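Probable Zn binding protein (Lactobacillus acidophilus, PDB 3Q69) is a putative mucus-binding protein, represented here by its Muc B2-like domain, and probably binds mucus components at the bacterial surface, with zinc binding also suggested. Local coordinates at residues Y17-E20 and D21-A25. Residues are numbered along the deposited sequence; the frame is centred on the assembly and turned at random.
Sequences YRYE and DGAVA
A tight 3:5 beta hairpin reverses the chain where strand 2-19 ends, its tip a type I turn from Tyr19 to Gly22 with a G1 beta bulge at Gly22. Gly22 N closes the turn on Tyr19 O at 2.8 Å, and Tyr19 N in turn donates to Ala23 O at 2.7 Å. Two residues further along each arm, Ala25 N donates to Tyr17 O at 2.7 Å, leaving Arg18 and Val24 as the antiparallel non-hydrogen-bonded pair between them, their side chains diverging. Asp21 folds its carboxylate back: with CG between the backbone N and the carbonyl carbon (chi1 53°), OD2 takes the Ala23 N-H at 3.0 Å, an Asx turn. Gly22, at the positive phi of the bulge position, sits where a side chain would be jammed against the preceding carbonyl. The Tyr19 ring lies across the returning arm, and the methyl of Ala25 packs over one face, CB 3.6 Å from the ring centroid in a CH-pi contact; Ala23 CB approaches Tyr19 CD2 at 3.8 Å. A serine in place of Tyr19 would probably leave the Ala25 methyl without its aromatic cover and open a gap beside Ala23. Tyr71 meets the Tyr19 ring edge-to-face, Ile68 touches both Tyr19 and Ala25, and strand 96-104 runs alongside, its backbone hydrogen-bonding to Arg18 from Val100 and Tyr102 and to Glu20 from Tyr102, while Ser103 OG bonds Glu20 OE2.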
loop_
_atom_site.group_PDB
_atom_site.type_symbol
_atom_site.label_atom_id
_atom_site.label_comp_id
_atom_site.label_asym_id
_atom_site.label_seq_id
_atom_site.Cartn_x
_atom_site.Cartn_y
_atom_site.Cartn_z
ATOM N N TYR A 17 -11.361 -11.901 2.042
ATOM C CA TYR A 17 -12.548 -12.148 2.847
ATOM C C TYR A 17 -12.926 -13.616 2.694
ATOM O O TYR A 17 -13.300 -14.057 1.619
ATOM C CB TYR A 17 -13.691 -11.244 2.383
ATOM C CG TYR A 17 -13.369 -9.771 2.507
ATOM C CD1 TYR A 17 -13.349 -9.149 3.745
ATOM C CD2 TYR A 17 -13.041 -9.009 1.388
ATOM C CE1 TYR A 17 -13.009 -7.810 3.870
ATOM C CE2 TYR A 17 -12.698 -7.662 1.501
ATOM C CZ TYR A 17 -12.686 -7.074 2.749
ATOM O OH TYR A 17 -12.357 -5.747 2.892
ATOM N N ARG A 18 -12.800 -14.368 3.780
ATOM C CA ARG A 18 -13.113 -15.788 3.775
ATOM C C ARG A 18 -13.910 -16.220 5.003
ATOM O O ARG A 18 -13.978 -15.503 6.012
ATOM C CB ARG A 18 -11.819 -16.596 3.703
ATOM C CG ARG A 18 -11.056 -16.412 2.406
ATOM C CD ARG A 18 -9.891 -17.372 2.317
ATOM N NE ARG A 18 -9.396 -17.506 0.955
ATOM C CZ ARG A 18 -8.485 -18.400 0.577
ATOM N NH1 ARG A 18 -7.964 -19.240 1.466
ATOM N NH2 ARG A 18 -8.107 -18.461 -0.697
ATOM N N TYR A 19 -14.524 -17.396 4.903
ATOM C CA TYR A 19 -15.280 -17.959 6.016
ATOM C C TYR A 19 -14.269 -18.832 6.751
ATOM O O TYR A 19 -13.200 -19.124 6.212
ATOM C CB TYR A 19 -16.430 -18.821 5.497
ATOM C CG TYR A 19 -17.574 -18.032 4.894
ATOM C CD1 TYR A 19 -18.499 -17.361 5.708
ATOM C CD2 TYR A 19 -17.735 -17.951 3.514
ATOM C CE1 TYR A 19 -19.549 -16.634 5.152
ATOM C CE2 TYR A 19 -18.788 -17.224 2.950
ATOM C CZ TYR A 19 -19.686 -16.573 3.768
ATOM O OH TYR A 19 -20.724 -15.851 3.213
ATOM N N GLU A 20 -14.591 -19.239 7.974
ATOM C CA GLU A 20 -13.681 -20.078 8.749
ATOM C C GLU A 20 -13.234 -21.318 7.985
ATOM O O GLU A 20 -12.104 -21.776 8.149
ATOM C CB GLU A 20 -14.332 -20.512 10.056
ATOM C CG GLU A 20 -14.622 -19.373 11.012
ATOM C CD GLU A 20 -15.174 -19.860 12.337
ATOM O OE1 GLU A 20 -16.230 -20.537 12.330
ATOM O OE2 GLU A 20 -14.550 -19.567 13.383
ATOM N N ASP A 21 -14.116 -21.847 7.141
ATOM C CA ASP A 21 -13.805 -23.039 6.364
ATOM C C ASP A 21 -12.928 -22.757 5.148
ATOM O O ASP A 21 -12.586 -23.673 4.396
ATOM C CB ASP A 21 -15.102 -23.744 5.936
ATOM C CG ASP A 21 -16.076 -22.813 5.219
ATOM O OD1 ASP A 21 -17.259 -23.187 5.055
ATOM O OD2 ASP A 21 -15.662 -21.708 4.811
ATOM N N GLY A 22 -12.575 -21.489 4.951
ATOM C CA GLY A 22 -11.709 -21.128 3.844
ATOM C C GLY A 22 -12.457 -20.693 2.600
ATOM O O GLY A 22 -11.861 -20.252 1.620
ATOM N N ALA A 23 -13.775 -20.827 2.631
ATOM C CA ALA A 23 -14.601 -20.442 1.493
ATOM C C ALA A 23 -14.543 -18.934 1.309
ATOM O O ALA A 23 -14.630 -18.185 2.277
ATOM C CB ALA A 23 -16.047 -20.894 1.723
ATOM N N VAL A 24 -14.378 -18.495 0.067
ATOM C CA VAL A 24 -14.321 -17.071 -0.237
ATOM C C VAL A 24 -15.642 -16.437 0.160
ATOM O O VAL A 24 -16.697 -16.808 -0.360
ATOM C CB VAL A 24 -14.072 -16.831 -1.744
ATOM C CG1 VAL A 24 -15.063 -17.635 -2.576
ATOM C CG2 VAL A 24 -14.189 -15.360 -2.067
ATOM N N ALA A 25 -15.588 -15.483 1.082
ATOM C CA ALA A 25 -16.802 -14.832 1.536
ATOM C C ALA A 25 -17.147 -13.569 0.755
ATOM O O ALA A 25 -18.284 -13.100 0.813
ATOM C CB ALA A 25 -16.701 -14.514 3.027
#